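Local structure of Lys-gingipain catalytic subunit (Porphyromonas gingivalis, 6I9A) at residues A[152-158]-A[208-214]; A[169-173]-A[192-196]; A[244-248]-A[288-292]; A[273-277]-A[325-329]. The protein cleaves proteins after lysine as a secreted cysteine endopeptidase of Porphyromonas gingivalis, degrading haemoglobin, collagen and immunoglobulins among other substrates. All blocks are in the same frame, centred on the assembly; numbering follows the deposited sequence.

Contact 1 of 4, residues A[152-158]-A[208-214]; sequences KVLLIAG and VSFANYT
Strands 152-157 and 210-214 run side by side, their axes 4.8 Å apart and 4° from parallel; residues 210-214 are extended, phi -116 to -154°, psi 115 to 137°. Val208 sets CG1 4.2 Å from Leu154 CB, and Ser209 N donates to Lys152 O (2.8 Å). Phe210 (chi1 t) accepts from Leu154 N at its O (2.9 Å) and packs CE2 3.9 Å from CD2 of Leu155 (chi1 m), on the sheet face of Val153. Ala211 lies on the reverse face beside Leu154, its CA 3.1 Å from Leu154 O. Asn212 then bonds twice, its N to Leu154 O and its O from Ile156 N, each 2.9 Å. Bonding every second residue is the pattern of a parallel beta ladder, here between neighbouring strands of the six-stranded sheet in the caspase-like C25 peptidase domain. The amide of Asn212 turns to Tyr313 and Asn247. Tyr213 (chi1 t), opposite Ile156 (chi1 m), brings CD2 3.9 Å from Ile156 CG2, while its OH bonds to His216 O. Thr214 N reaches Ile156 O (3.0 Å), and Thr214 O receives Gly158 N (2.9 Å) and a water also bound to Gly158 O; Thr214 OG1 bonds to the inhibitor amine.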
# COMPACT_ATOMS: atom_id res chain seq x y z
N LYS A 152 9.86 8.72 -12.73
CA LYS A 152 10.65 9.65 -11.91
C LYS A 152 10.43 9.37 -10.44
O LYS A 152 9.30 9.04 -10.04
CB LYS A 152 10.26 11.09 -12.26
CG LYS A 152 10.21 11.34 -13.78
CD LYS A 152 9.92 12.78 -14.11
CE LYS A 152 9.76 12.97 -15.61
NZ LYS A 152 9.27 14.33 -15.92
N VAL A 153 11.47 9.53 -9.61
CA VAL A 153 11.37 9.30 -8.17
C VAL A 153 12.18 10.36 -7.46
O VAL A 153 13.06 11.00 -8.07
CB VAL A 153 11.82 7.88 -7.72
CG1 VAL A 153 11.01 6.79 -8.41
CG2 VAL A 153 13.32 7.66 -7.91
N LEU A 154 11.89 10.53 -6.15
CA LEU A 154 12.62 11.43 -5.26
C LEU A 154 13.08 10.63 -4.05
O LEU A 154 12.28 10.02 -3.34
CB LEU A 154 11.72 12.58 -4.82
CG LEU A 154 12.33 13.55 -3.79
CD1 LEU A 154 13.59 14.25 -4.32
CD2 LEU A 154 11.30 14.54 -3.32
N LEU A 155 14.42 10.64 -3.83
CA LEU A 155 15.06 9.89 -2.72
C LEU A 155 15.92 10.84 -1.92
O LEU A 155 16.78 11.54 -2.50
CB LEU A 155 15.92 8.78 -3.33
CG LEU A 155 15.20 7.78 -4.25
CD1 LEU A 155 16.21 6.82 -4.88
CD2 LEU A 155 14.12 6.98 -3.47
N ILE A 156 15.69 10.91 -0.61
CA ILE A 156 16.43 11.86 0.23
C ILE A 156 16.99 11.17 1.45
O ILE A 156 16.21 10.59 2.26
CB ILE A 156 15.45 13.01 0.69
CG1 ILE A 156 14.93 13.79 -0.55
CG2 ILE A 156 16.17 13.96 1.68
CD1 ILE A 156 13.77 14.69 -0.20
N ALA A 157 18.32 11.29 1.64
CA ALA A 157 18.98 10.96 2.89
C ALA A 157 19.09 12.28 3.63
O ALA A 157 19.98 13.11 3.29
CB ALA A 157 20.35 10.33 2.65
N GLY A 158 18.18 12.56 4.55
CA GLY A 158 18.14 13.85 5.22
C GLY A 158 19.25 14.05 6.23
O GLY A 158 20.14 13.22 6.41
N VAL A 208 6.62 12.91 -9.51
CA VAL A 208 7.34 11.69 -9.18
C VAL A 208 6.30 10.63 -8.82
O VAL A 208 5.22 10.95 -8.33
CB VAL A 208 8.35 11.85 -8.01
CG1 VAL A 208 9.52 12.74 -8.42
CG2 VAL A 208 7.66 12.36 -6.75
N SER A 209 6.67 9.37 -9.05
CA SER A 209 5.79 8.23 -8.69
C SER A 209 5.97 7.85 -7.22
O SER A 209 5.11 7.17 -6.63
CB SER A 209 6.12 6.99 -9.56
OG SER A 209 7.49 6.64 -9.41
N PHE A 210 7.13 8.19 -6.65
CA PHE A 210 7.58 7.64 -5.38
C PHE A 210 8.51 8.65 -4.75
O PHE A 210 9.37 9.20 -5.44
CB PHE A 210 8.34 6.34 -5.67
CG PHE A 210 8.92 5.66 -4.44
CD1 PHE A 210 8.08 5.08 -3.49
CD2 PHE A 210 10.30 5.59 -4.23
CE1 PHE A 210 8.62 4.42 -2.38
CE2 PHE A 210 10.83 4.92 -3.11
CZ PHE A 210 9.98 4.34 -2.22
N ALA A 211 8.35 8.86 -3.45
CA ALA A 211 9.23 9.75 -2.68
C ALA A 211 9.56 9.03 -1.39
O ALA A 211 8.65 8.59 -0.68
CB ALA A 211 8.53 11.05 -2.39
N ASN A 212 10.88 8.93 -1.08
CA ASN A 212 11.30 8.27 0.18
C ASN A 212 12.31 9.17 0.86
O ASN A 212 13.32 9.56 0.26
CB ASN A 212 11.91 6.92 -0.15
CG ASN A 212 12.33 6.02 1.00
OD1 ASN A 212 13.10 5.09 0.76
ND2 ASN A 212 11.82 6.23 2.21
N TYR A 213 12.01 9.51 2.11
CA TYR A 213 12.83 10.34 2.98
C TYR A 213 13.26 9.47 4.16
O TYR A 213 12.43 8.84 4.81
CB TYR A 213 11.98 11.53 3.46
CG TYR A 213 12.60 12.35 4.57
CD1 TYR A 213 12.39 12.02 5.90
CD2 TYR A 213 13.32 13.51 4.29
CE1 TYR A 213 12.87 12.81 6.94
CE2 TYR A 213 13.82 14.31 5.32
CZ TYR A 213 13.58 13.96 6.64
OH TYR A 213 14.10 14.76 7.66
N THR A 214 14.56 9.47 4.48
CA THR A 214 15.09 8.80 5.67
C THR A 214 15.97 9.80 6.42
O THR A 214 17.00 10.27 5.89
CB THR A 214 15.82 7.51 5.32
OG1 THR A 214 16.36 7.02 6.58
CG2 THR A 214 16.97 7.64 4.32
O HOH W 1 19.91 10.37 6.36

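Contact 2 of 4, residues A[169-173]-A[192-196]; sequences QPTIK and YLKAP
Residues 169-173 form a piece of helix 163-178, with Lys173 N bonded to Gln169 O at 2.8 Å and a kink at Pro170, whose nitrogen makes no bond to the turn before. Residues 192-196 leave the end of strand 188-192 as an irregular chain: Leu193 turns with phi/psi of -91/-21°, Lys194 is nearly fully extended at -170/171°, and a cis peptide precedes Pro196. The backbones come closest at Gln169 and Leu193, CA to CA 5.5 Å. Leu193 (chi1 m, chi2 t) is the knob of the contact, set against the helix flank lined by Gln169, Ile172 and Lys173. Leu193 CD2 meets Ile172 CG2 at 3.8 Å, with Ile172 in the m,m rotamer, and Leu193 CD1 meets Lys173 CE at 3.7 Å, where the extended lysine lays its aliphatic chain along the leucine. Gln169 (chi1 m, chi2 t) folds over the Leu193 backbone, CG 3.1 Å from Leu193 O and OE1 3.8 Å from Leu193 CB; its NE2 lies 3.9 Å from Lys194 CB. The amide of Gln169 is bonded to Asn164, which also donates to Leu193 O. Helix 163-178 is the connection of a right-handed beta-alpha-beta crossover between parallel strands 152-157 and 188-192, and this contact packs it on the chain leaving the edge strand of the catalytic domain's sheet.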
# COMPACT_ATOMS: atom_id res chain seq x y z
N GLN A 169 22.90 7.78 3.63
CA GLN A 169 23.45 7.68 2.27
C GLN A 169 23.56 6.22 1.78
O GLN A 169 23.12 5.91 0.68
CB GLN A 169 24.77 8.40 2.17
CG GLN A 169 24.65 9.92 2.32
CD GLN A 169 25.92 10.61 1.92
OE1 GLN A 169 26.52 10.25 0.88
NE2 GLN A 169 26.33 11.56 2.72
N PRO A 170 24.07 5.29 2.61
CA PRO A 170 24.10 3.89 2.14
C PRO A 170 22.71 3.37 1.77
O PRO A 170 22.57 2.60 0.83
CB PRO A 170 24.74 3.11 3.32
CG PRO A 170 25.61 4.18 4.01
CD PRO A 170 24.86 5.47 3.86
N THR A 171 21.66 3.78 2.54
CA THR A 171 20.29 3.33 2.21
C THR A 171 19.90 3.78 0.80
O THR A 171 19.49 2.96 -0.04
CB THR A 171 19.30 3.92 3.21
OG1 THR A 171 19.56 3.42 4.53
CG2 THR A 171 17.86 3.54 2.84
N ILE A 172 20.01 5.10 0.55
CA ILE A 172 19.53 5.62 -0.75
C ILE A 172 20.43 5.11 -1.88
O ILE A 172 19.93 4.77 -2.96
CB ILE A 172 19.49 7.17 -0.67
CG1 ILE A 172 18.50 7.66 0.39
CG2 ILE A 172 19.21 7.79 -2.06
CD1 ILE A 172 17.11 7.15 0.30
N LYS A 173 21.74 5.01 -1.64
CA LYS A 173 22.66 4.49 -2.66
C LYS A 173 22.33 3.05 -3.02
O LYS A 173 22.47 2.66 -4.19
CB LYS A 173 24.11 4.64 -2.23
CG LYS A 173 24.57 6.10 -2.20
CD LYS A 173 26.01 6.22 -1.65
CE LYS A 173 26.54 7.64 -1.83
NZ LYS A 173 27.93 7.74 -1.34
N TYR A 192 19.03 13.37 -3.10
CA TYR A 192 19.77 14.32 -2.28
C TYR A 192 20.37 13.53 -1.13
O TYR A 192 19.65 13.04 -0.25
CB TYR A 192 18.81 15.39 -1.78
CG TYR A 192 18.28 16.23 -2.91
CD1 TYR A 192 17.24 15.76 -3.72
CD2 TYR A 192 18.89 17.44 -3.27
CE1 TYR A 192 16.81 16.47 -4.83
CE2 TYR A 192 18.46 18.16 -4.38
CZ TYR A 192 17.40 17.69 -5.15
OH TYR A 192 16.97 18.38 -6.25
N LEU A 193 21.68 13.36 -1.17
CA LEU A 193 22.39 12.53 -0.21
C LEU A 193 22.87 13.28 0.98
O LEU A 193 23.17 12.66 2.00
CB LEU A 193 23.59 11.87 -0.93
CG LEU A 193 23.21 10.85 -2.04
CD1 LEU A 193 24.42 10.44 -2.89
CD2 LEU A 193 22.43 9.64 -1.46
N LYS A 194 23.01 14.59 0.85
CA LYS A 194 23.56 15.45 1.90
C LYS A 194 23.31 16.88 1.48
O LYS A 194 22.85 17.14 0.35
CB LYS A 194 25.08 15.22 2.10
CG LYS A 194 25.88 15.45 0.82
CD LYS A 194 27.38 15.11 1.05
CE LYS A 194 28.16 15.28 -0.22
NZ LYS A 194 29.63 15.17 0.03
N ALA A 195 23.56 17.81 2.38
CA ALA A 195 23.40 19.23 2.08
C ALA A 195 24.37 19.66 0.98
O ALA A 195 25.45 19.09 0.83
CB ALA A 195 23.65 20.03 3.36
N PRO A 196 23.94 20.61 0.10
CA PRO A 196 22.68 21.36 0.16
C PRO A 196 21.48 20.57 -0.35
O PRO A 196 21.54 19.88 -1.38
CB PRO A 196 22.95 22.57 -0.73
CG PRO A 196 23.90 22.04 -1.76
CD PRO A 196 24.82 21.12 -0.99

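Contact 3 of 4, residues A[244-248]-A[288-292]; sequences AIGNC and DYYWS. With H8E (benzyl-N-[(2S)-1-[[(3S)-7-amino-1-(benzylamino)-1,2-dioxoheptan-3-yl]amino]-5-(2-methyl-2-phenylhydrazinyl)-1,5-dioxopentan-2-yl]carbamate), chain I.
Trp291 (chi1 t, chi2 103°) spreads its indole beneath the Asn247 side chain, so that Asn247 ND2 lies over one ring face, 3.4 Å from Trp291 CE3; Ile245 CG2 approaches Trp291 CH2 at 3.9 Å. The axes of strand 244-247 and helix 288-292 come within 10.4 Å, their N-to-C directions 148° apart, with Asn247 CA 6.3 Å from Asp288 CA. Asn247 (chi1 m) points at the helix and shares a water with Ser292: the water donates to Asn247 OD1 (2.8 Å) and accepts from Ser292 OG (2.7 Å). Asn212 and Tyr357 also bond the Asn247 amide. In this caspase-like fold the parallel strand leads to the nucleophile Cys249, and its end and Asp288 form part of the pocket for the inhibitor's lysine-like side chain, consistent with the preference for lysine at P1. The inhibitor amine NAB donates 2.9 Å bonds to Asn247 O and to Asp288 OD2, with Thr214 OG1 as a further partner. Tyr353 and Tyr357 hydroxyls hold OD1 of Asp288 (chi1 m).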
# COMPACT_ATOMS: atom_id res chain seq x y z
N ALA A 244 4.44 7.85 -0.91
CA ALA A 244 5.54 8.43 -0.12
C ALA A 244 5.80 7.53 1.07
O ALA A 244 4.86 6.98 1.68
CB ALA A 244 5.20 9.84 0.31
N ILE A 245 7.08 7.43 1.42
CA ILE A 245 7.52 6.62 2.59
C ILE A 245 8.43 7.51 3.43
O ILE A 245 9.48 8.00 2.94
CB ILE A 245 8.26 5.35 2.16
CG1 ILE A 245 7.32 4.50 1.28
CG2 ILE A 245 8.73 4.57 3.41
CD1 ILE A 245 7.91 3.14 0.88
N GLY A 246 8.04 7.73 4.67
CA GLY A 246 8.85 8.48 5.64
C GLY A 246 9.47 7.49 6.63
O GLY A 246 8.77 6.95 7.50
N ASN A 247 10.74 7.15 6.40
CA ASN A 247 11.50 6.33 7.36
C ASN A 247 12.12 7.28 8.38
O ASN A 247 13.24 7.79 8.22
CB ASN A 247 12.54 5.50 6.65
CG ASN A 247 11.95 4.45 5.73
OD1 ASN A 247 12.15 4.46 4.51
ND2 ASN A 247 11.17 3.52 6.32
N CYS A 248 11.29 7.63 9.37
CA CYS A 248 11.55 8.74 10.31
C CYS A 248 10.56 8.66 11.43
O CYS A 248 9.55 7.94 11.35
CB CYS A 248 11.50 10.11 9.61
SG CYS A 248 9.92 10.46 8.79
N ASP A 288 15.45 1.02 10.80
CA ASP A 288 15.04 1.58 9.50
C ASP A 288 16.03 1.23 8.40
O ASP A 288 15.67 1.12 7.23
CB ASP A 288 14.88 3.10 9.57
CG ASP A 288 13.54 3.63 10.04
OD1 ASP A 288 12.63 2.80 10.37
OD2 ASP A 288 13.38 4.85 10.01
N TYR A 289 17.34 1.11 8.76
CA TYR A 289 18.35 0.71 7.76
C TYR A 289 17.99 -0.68 7.20
O TYR A 289 17.92 -0.88 6.00
CB TYR A 289 19.72 0.77 8.42
CG TYR A 289 20.95 0.51 7.59
CD1 TYR A 289 21.04 0.95 6.26
CD2 TYR A 289 22.10 0.01 8.18
CE1 TYR A 289 22.24 0.82 5.56
CE2 TYR A 289 23.31 -0.05 7.50
CZ TYR A 289 23.37 0.35 6.19
OH TYR A 289 24.57 0.29 5.48
N TYR A 290 17.77 -1.62 8.10
CA TYR A 290 17.41 -2.97 7.65
C TYR A 290 16.09 -2.97 6.90
O TYR A 290 15.95 -3.67 5.90
CB TYR A 290 17.28 -3.94 8.87
CG TYR A 290 18.47 -3.90 9.81
CD1 TYR A 290 19.77 -3.97 9.31
CD2 TYR A 290 18.29 -3.86 11.18
CE1 TYR A 290 20.87 -3.91 10.17
CE2 TYR A 290 19.37 -3.83 12.05
CZ TYR A 290 20.66 -3.87 11.54
OH TYR A 290 21.72 -3.82 12.41
N TRP A 291 15.14 -2.16 7.39
CA TRP A 291 13.81 -2.06 6.75
C TRP A 291 13.94 -1.82 5.27
O TRP A 291 13.34 -2.51 4.46
CB TRP A 291 13.05 -0.95 7.46
CG TRP A 291 11.57 -0.89 7.28
CD1 TRP A 291 10.65 -1.31 8.19
CD2 TRP A 291 10.82 -0.26 6.22
NE1 TRP A 291 9.39 -1.00 7.78
CE2 TRP A 291 9.46 -0.32 6.58
CE3 TRP A 291 11.17 0.38 5.03
CZ2 TRP A 291 8.45 0.26 5.82
CZ3 TRP A 291 10.16 0.89 4.22
CH2 TRP A 291 8.82 0.86 4.63
N SER A 292 14.78 -0.85 4.89
CA SER A 292 14.93 -0.52 3.47
C SER A 292 15.84 -1.42 2.70
O SER A 292 15.53 -1.77 1.55
CB SER A 292 15.42 0.91 3.26
OG SER A 292 14.47 1.86 3.73
CAQ H8E I . 11.76 16.10 15.40
CAK H8E I . 11.78 17.38 14.80
CAH H8E I . 12.98 17.90 14.31
CAL H8E I . 14.18 17.19 14.42
CAR H8E I . 14.13 15.95 15.04
CBO H8E I . 12.95 15.37 15.49
CBA H8E I . 13.03 14.11 16.14
NBE H8E I . 12.95 12.98 15.21
CBL H8E I . 13.60 11.80 15.43
OAE H8E I . 14.38 11.66 16.37
CBN H8E I . 13.30 10.68 14.44
OAG H8E I . 12.81 11.09 13.34
CBS H8E I . 14.49 9.68 14.32
CBB H8E I . 14.46 8.85 13.03
CAY H8E I . 15.70 7.96 12.86
CAX H8E I . 15.60 6.93 11.73
CAW H8E I . 15.69 7.57 10.36
NAB H8E I . 15.63 6.51 9.31
NBG H8E I . 14.62 8.79 15.48
C H8E I . 15.67 8.69 16.29
O H8E I . 16.69 9.37 16.23
CA H8E I . 15.43 7.76 17.47
N H8E I . 16.67 7.25 18.05
CBK H8E I . 17.47 6.38 17.38
OAD H8E I . 17.23 6.10 16.20
OBI H8E I . 18.46 5.92 18.06
CBD H8E I . 19.44 5.04 17.39
CBP H8E I . 20.61 4.82 18.23
CAS H8E I . 20.75 3.66 19.01
CAM H8E I . 21.90 3.42 19.82
CAI H8E I . 22.85 4.45 19.87
CAN H8E I . 22.67 5.62 19.15
CAT H8E I . 21.57 5.82 18.34
CB H8E I . 14.65 8.51 18.56
CG H8E I . 15.39 9.76 19.10
CD H8E I . 14.47 10.66 19.86
OE1 H8E I . 14.22 10.43 21.05
NE2 H8E I . 13.92 11.63 19.10
NBT H8E I . 12.91 12.48 19.57
CAA H8E I . 11.65 12.33 18.79
CBQ H8E I . 13.37 13.74 20.06
CAU H8E I . 12.55 14.88 20.04
CAO H8E I . 13.01 16.08 20.58
CAJ H8E I . 14.29 16.16 21.12
CAP H8E I . 15.12 15.05 21.10
CAV H8E I . 14.66 13.84 20.59
O HOH W 2 12.39 2.80 2.21

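Contact 4 of 4, residues A[273-277]-A[325-329]; sequences AYAYI and VNSIM
Strand 275-277 and the first turn of helix 325-342 lie almost parallel, 7° between directions and 9.4 Å between axes, with CA pairs Ala275-Val325 at 7.6 Å and Ile277-Met329 at 6.9 Å. The chain corners at Tyr274 (phi/psi -93/-15°) before extending. Ile277 (chi1 m, chi2 t) is the main bump: it enters the hollow on the helix surface between Val325, Ile328 and Met329. Ile277 CD1 reaches deepest, 3.7 Å from Val325 O, 4.0 Å from Val325 CG1 and 4.2 Å from Ile328 CB, while Ile277 CG2 rests 4.0 Å from Met329 CG. Met329 (t,t,p) then leads its methyl end away. In return Val325 (chi1 t) is the bump from the helix. Val325 CG1 fits over the low spot left by small Ala275, 4.1 Å from Ala275 CB, and Val325 CG2 abuts the ring edge of Tyr274 at CE1, 4.0 Å away; Tyr274 CA-CB points sideways, and chi1 p brings the ring's end nearer the helix. Tyr276 points away. In this alpha/beta sandwich helix 325-342 lies against strands 242-247, 273-279 and 357-361, Ile328 touching Leu243 and Met329 touching Tyr357 and Val359, while Asn326 meets strand 117-121 of the neighbouring four-stranded sheet.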
# COMPACT_ATOMS: atom_id res chain seq x y z
N ALA A 273 -0.21 12.49 -2.18
CA ALA A 273 -0.04 11.05 -2.34
C ALA A 273 -1.35 10.29 -2.43
O ALA A 273 -2.36 10.73 -1.88
CB ALA A 273 0.72 10.55 -1.07
N TYR A 274 -1.29 9.07 -3.01
CA TYR A 274 -2.42 8.15 -2.88
C TYR A 274 -2.25 7.19 -1.69
O TYR A 274 -3.22 6.60 -1.24
CB TYR A 274 -2.62 7.35 -4.18
CG TYR A 274 -1.47 6.46 -4.55
CD1 TYR A 274 -1.27 5.24 -3.91
CD2 TYR A 274 -0.53 6.85 -5.52
CE1 TYR A 274 -0.21 4.40 -4.27
CE2 TYR A 274 0.54 6.02 -5.87
CZ TYR A 274 0.72 4.82 -5.21
OH TYR A 274 1.73 3.96 -5.52
N ALA A 275 -1.03 7.09 -1.14
CA ALA A 275 -0.76 6.26 0.04
C ALA A 275 0.52 6.77 0.65
O ALA A 275 1.41 7.33 -0.02
CB ALA A 275 -0.62 4.80 -0.34
N TYR A 276 0.64 6.53 1.96
CA TYR A 276 1.81 6.90 2.78
C TYR A 276 2.14 5.78 3.70
O TYR A 276 1.26 5.21 4.33
CB TYR A 276 1.49 8.16 3.59
CG TYR A 276 2.69 8.67 4.36
CD1 TYR A 276 3.75 9.30 3.69
CD2 TYR A 276 2.80 8.50 5.73
CE1 TYR A 276 4.86 9.78 4.38
CE2 TYR A 276 3.91 8.99 6.44
CZ TYR A 276 4.94 9.62 5.75
OH TYR A 276 6.05 10.10 6.38
N ILE A 277 3.44 5.47 3.78
CA ILE A 277 3.93 4.53 4.81
C ILE A 277 4.81 5.32 5.77
O ILE A 277 5.73 6.02 5.32
CB ILE A 277 4.76 3.38 4.18
CG1 ILE A 277 3.85 2.50 3.30
CG2 ILE A 277 5.40 2.54 5.30
CD1 ILE A 277 4.63 1.59 2.35
N VAL A 325 1.27 -1.83 -1.95
CA VAL A 325 1.79 -0.85 -0.97
C VAL A 325 1.97 -1.54 0.40
O VAL A 325 3.03 -1.45 1.02
CB VAL A 325 0.83 0.35 -0.84
CG1 VAL A 325 1.24 1.23 0.35
CG2 VAL A 325 0.84 1.19 -2.13
N ASN A 326 0.93 -2.27 0.87
CA ASN A 326 1.09 -2.92 2.17
C ASN A 326 2.28 -3.85 2.15
O ASN A 326 2.98 -3.95 3.18
CB ASN A 326 -0.16 -3.74 2.55
CG ASN A 326 -1.06 -2.95 3.48
OD1 ASN A 326 -2.03 -2.31 3.06
ND2 ASN A 326 -0.75 -2.98 4.78
N SER A 327 2.53 -4.58 1.06
CA SER A 327 3.63 -5.54 1.05
C SER A 327 4.99 -4.86 1.17
O SER A 327 5.94 -5.50 1.62
CB SER A 327 3.56 -6.44 -0.19
OG SER A 327 3.95 -5.75 -1.36
N ILE A 328 5.13 -3.61 0.73
CA ILE A 328 6.44 -2.89 0.87
C ILE A 328 6.71 -2.73 2.36
O ILE A 328 7.83 -2.99 2.84
CB ILE A 328 6.40 -1.55 0.13
CG1 ILE A 328 6.18 -1.77 -1.37
CG2 ILE A 328 7.66 -0.75 0.41
CD1 ILE A 328 5.95 -0.48 -2.14
N MET A 329 5.68 -2.28 3.12
CA MET A 329 5.82 -2.11 4.58
C MET A 329 6.09 -3.45 5.27
O MET A 329 6.93 -3.54 6.15
CB MET A 329 4.56 -1.44 5.11
CG MET A 329 4.61 -1.18 6.61
SD MET A 329 3.16 -0.30 7.22
CE MET A 329 1.98 -1.64 7.41

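Overall arrangement
Contacts 1, 3 and 4 share one six-stranded sheet: Ala211 O to Ile245 N and Tyr213 O to Asn247 N (both 2.9 Å) join contact 1 to contact 3, and Gly246 N to Ile277 O (2.9 Å) joins contact 3 to contact 4. Contact 2, nested within the chain loop closed by contact 1, meets it through Ala157 N to Tyr192 O (2.9 Å) and touches contact 3 where Thr171 CG2 packs on Ser292 CB (3.6 Å). Thr214, Asn247 and Asp288 gather round the inhibitor's amine, while Tyr213 and Cys248 lie about 4 Å from His216 and about 5 Å from the nucleophile Cys249, side chain to side chain. In contact 4 the Ile277 side chain is about 12 Å from the inhibitor.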